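Local coordinates for citrate lyase subunit beta-like protein (Mycobacterium tuberculosis H37Rv, PDB 6AS5), which is a magnesium-binding lyase of the HpcH/HpaI aldolase family that binds coenzyme A and acetoacetate and may play a role in fatty acid biosynthesis, at residues D42-V47 and R72-G77. Numbering follows the deposited sequence.
Sequences DLEDGV and RINAGG. With COA (coenzyme A), chain E; AAE (acetoacetic acid), chain F.
Arg-72 lies beside Asp-42, both side chains pointing the same way from adjacent parallel strands, and the arginine can be followed outward from its backbone. Arg-72 CB sits 3.5 Å from Asp-42 OD1, and CG and CD continue past the same oxygen. With CG anti to the backbone N (chi1 -174°), the chain starts alongside the aspartate; a bend at chi3 (83°) then turns the guanidinium onto it. Arg-72 NE donates to Asp-42 OD1 at 2.8 Å, nearly straight (167°) and in the guanidinium plane, while Arg-72 NH2 reaches Asp-42 OD2 at 3.0 Å, completing a side-on salt bridge. Both nitrogens approach from above the carboxylate plane. Glu-44 N comes to OD1 from the opposite face, closing an Asx turn; Gly-46 N, also on the side away from NH2, meets OD2 almost in line with its C-O bond. Aspartate's short carboxylate thus serves arginine and loop together, each oxygen gripped twice.

Glu-44 is long enough to put OE1 over one guanidinium face, 3.3 Å from Arg-72 NH2, where it probably stabilises the positive charge, and OE2 on Lys-100. Coenzyme A C2P lies over the opposite face. Arg-72 NH1 makes a weak bond to acetoacetate O8 at 2.7 Å; arginine is long enough to reach from strand to ligand.

Between the backbones, Leu-43 N donates to Arg-72 O at 2.9 Å, its apolar side chain packing on Ala-55 and Leu-59. The Asn-74 amide can donate to Asp-84 and, weakly, Leu-43 O while accepting from Lys-52. This is a TIM-barrel active site: loops after the second and third strands bring substrate-binding Arg-72 to acetoacetate and coenzyme A, with the Asp-45 side chain about 4 Å from the magnesium ion.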
loop_
_atom_site.group_PDB
_atom_site.type_symbol
_atom_site.label_atom_id
_atom_site.label_comp_id
_atom_site.label_asym_id
_atom_site.label_seq_id
_atom_site.Cartn_x
_atom_site.Cartn_y
_atom_site.Cartn_z
ATOM N N ASP A 42 -21.476 15.560 15.502
ATOM C CA ASP A 42 -21.733 14.990 14.182
ATOM C C ASP A 42 -23.086 15.373 13.592
ATOM O O ASP A 42 -24.120 15.136 14.207
ATOM C CB ASP A 42 -21.619 13.467 14.227
ATOM C CG ASP A 42 -21.772 12.840 12.856
ATOM O OD1 ASP A 42 -21.430 13.515 11.851
ATOM O OD2 ASP A 42 -22.241 11.681 12.782
ATOM N N LEU A 43 -23.066 15.959 12.398
ATOM C CA LEU A 43 -24.286 16.197 11.637
ATOM C C LEU A 43 -24.484 15.162 10.526
ATOM O O LEU A 43 -25.542 15.129 9.885
ATOM C CB LEU A 43 -24.294 17.610 11.035
ATOM C CG LEU A 43 -24.289 18.792 12.012
ATOM C CD1 LEU A 43 -23.863 20.055 11.291
ATOM C CD2 LEU A 43 -25.653 18.989 12.668
ATOM N N GLU A 44 -23.476 14.316 10.301
ATOM C CA GLU A 44 -23.540 13.339 9.218
ATOM C C GLU A 44 -24.184 11.993 9.582
ATOM O O GLU A 44 -25.305 11.953 10.065
ATOM C CB GLU A 44 -22.171 13.122 8.566
ATOM C CG GLU A 44 -22.284 12.887 7.060
ATOM C CD GLU A 44 -21.495 11.682 6.595
ATOM O OE1 GLU A 44 -21.033 10.911 7.462
ATOM O OE2 GLU A 44 -21.331 11.513 5.364
ATOM N N ASP A 45 -23.478 10.895 9.320
ATOM C CA ASP A 45 -24.093 9.570 9.388
ATOM C C ASP A 45 -24.676 9.227 10.750
ATOM O O ASP A 45 -25.589 8.410 10.839
ATOM C CB ASP A 45 -23.121 8.479 8.931
ATOM C CG ASP A 45 -22.826 8.559 7.447
ATOM O OD1 ASP A 45 -23.506 9.356 6.772
ATOM O OD2 ASP A 45 -21.932 7.832 6.957
ATOM N N GLY A 46 -24.158 9.857 11.803
ATOM C CA GLY A 46 -24.631 9.607 13.153
ATOM C C GLY A 46 -26.096 9.956 13.345
ATOM O O GLY A 46 -26.765 9.392 14.209
ATOM N N VAL A 47 -26.593 10.879 12.524
ATOM C CA VAL A 47 -27.965 11.388 12.627
ATOM C C VAL A 47 -28.770 11.101 11.366
ATOM O O VAL A 47 -28.330 11.413 10.256
ATOM C CB VAL A 47 -27.959 12.910 12.807
ATOM C CG1 VAL A 47 -29.310 13.382 13.301
ATOM C CG2 VAL A 47 -26.858 13.327 13.772
ATOM N N ARG A 72 -18.412 17.615 12.497
ATOM C CA ARG A 72 -18.462 16.885 11.232
ATOM C C ARG A 72 -19.706 17.281 10.447
ATOM O O ARG A 72 -20.835 16.987 10.856
ATOM C CB ARG A 72 -18.433 15.364 11.425
ATOM C CG ARG A 72 -18.347 14.609 10.085
ATOM C CD ARG A 72 -18.003 13.131 10.252
ATOM N NE ARG A 72 -19.197 12.362 10.555
ATOM C CZ ARG A 72 -19.320 11.046 10.406
ATOM N NH1 ARG A 72 -18.311 10.304 9.949
ATOM N NH2 ARG A 72 -20.476 10.471 10.713
ATOM N N ILE A 73 -19.499 17.974 9.331
ATOM C CA ILE A 73 -20.609 18.377 8.491
ATOM C C ILE A 73 -20.880 17.276 7.472
ATOM O O ILE A 73 -20.300 16.200 7.553
ATOM C CB ILE A 73 -20.333 19.721 7.776
ATOM C CG1 ILE A 73 -19.150 19.607 6.811
ATOM C CG2 ILE A 73 -20.071 20.828 8.789
ATOM C CD1 ILE A 73 -18.751 20.953 6.201
ATOM N N ASN A 74 -21.777 17.537 6.533
ATOM C CA ASN A 74 -22.053 16.597 5.453
ATOM C C ASN A 74 -21.125 16.800 4.241
ATOM O O ASN A 74 -20.399 17.788 4.161
ATOM C CB ASN A 74 -23.539 16.651 5.058
ATOM C CG ASN A 74 -24.452 16.031 6.121
ATOM O OD1 ASN A 74 -24.576 14.805 6.219
ATOM N ND2 ASN A 74 -25.086 16.881 6.928
ATOM N N ALA A 75 -21.143 15.855 3.308
ATOM C CA ALA A 75 -20.183 15.854 2.205
ATOM C C ALA A 75 -20.472 16.964 1.187
ATOM O O ALA A 75 -21.589 17.461 1.110
ATOM C CB ALA A 75 -20.174 14.498 1.525
ATOM N N GLY A 76 -19.459 17.342 0.416
ATOM C CA GLY A 76 -19.602 18.391 -0.579
ATOM C C GLY A 76 -20.638 18.082 -1.654
ATOM O O GLY A 76 -20.791 16.935 -2.079
ATOM N N GLY A 77 -21.348 19.117 -2.098
ATOM C CA GLY A 77 -22.363 18.970 -3.125
ATOM C C GLY A 77 -23.726 18.501 -2.630
ATOM O O GLY A 77 -24.658 18.359 -3.420
HETATM N N1A COA E . -21.160 10.726 23.546
HETATM C C2A COA E . -21.456 11.068 24.812
HETATM N N3A COA E . -21.870 10.164 25.714
HETATM C C4A COA E . -22.015 8.869 25.359
HETATM C C5A COA E . -21.721 8.466 24.057
HETATM C C6A COA E . -21.282 9.440 23.150
HETATM N N6A COA E . -20.956 9.025 21.744
HETATM N N7A COA E . -21.939 7.136 23.975
HETATM C C8A COA E . -22.363 6.719 25.184
HETATM N N9A COA E . -22.412 7.766 26.021
HETATM C C1B COA E . -22.790 7.735 27.413
HETATM C C2B COA E . -24.223 7.652 27.661
HETATM O O2B COA E . -24.740 8.928 27.789
HETATM C C3B COA E . -24.281 7.017 28.945
HETATM O O3B COA E . -23.989 7.989 29.886
HETATM P P3B COA E . -24.699 7.952 31.265
HETATM O O7A COA E . -24.936 6.509 31.662
HETATM O O8A COA E . -26.002 8.697 31.146
HETATM O O9A COA E . -23.812 8.601 32.312
HETATM C C4B COA E . -23.193 6.051 28.910
HETATM O O4B COA E . -22.226 6.606 27.990
HETATM C C5B COA E . -23.644 4.745 28.458
HETATM O O5B COA E . -24.174 4.628 27.199
HETATM P P1A COA E . -24.396 3.245 26.534
HETATM O O1A COA E . -25.645 2.645 27.086
HETATM O O2A COA E . -23.219 2.348 26.791
HETATM O O3A COA E . -24.535 3.416 24.999
HETATM P P2A COA E . -25.870 3.926 24.347
HETATM O O4A COA E . -26.742 2.762 23.950
HETATM O O5A COA E . -26.557 4.869 25.281
HETATM O O6A COA E . -25.502 4.668 23.038
HETATM C CBP COA E . -24.397 4.877 20.895
HETATM C CCP COA E . -24.647 4.045 22.150
HETATM C CDP COA E . -25.734 5.396 20.359
HETATM C CEP COA E . -23.652 4.098 19.833
HETATM C CAP COA E . -23.499 6.040 21.361
HETATM O OAP COA E . -22.369 5.446 21.894
HETATM C C9P COA E . -23.061 6.935 20.224
HETATM O O9P COA E . -23.804 7.812 19.783
HETATM N N8P COA E . -21.764 6.681 19.672
HETATM C C7P COA E . -21.228 7.470 18.558
HETATM C C6P COA E . -22.080 7.538 17.326
HETATM C C5P COA E . -21.561 8.472 16.262
HETATM O O5P COA E . -21.372 9.668 16.504
HETATM N N4P COA E . -21.289 7.947 14.958
HETATM C C3P COA E . -20.793 8.873 13.988
HETATM C C2P COA E . -19.381 8.589 13.524
HETATM S S1P COA E . -18.886 6.869 13.573
HETATM O O1 AAE F . -15.653 4.133 8.434
HETATM C C2 AAE F . -16.538 5.035 8.484
HETATM O O3 AAE F . -17.146 5.365 7.432
HETATM C C4 AAE F . -16.867 5.680 9.796
HETATM C C5 AAE F . -16.624 7.141 10.004
HETATM O O8 AAE F . -17.124 7.969 9.266
HETATM C C9 AAE F . -15.773 7.598 11.139
HETATM O O HOH W 1 -22.785 13.113 3.641
#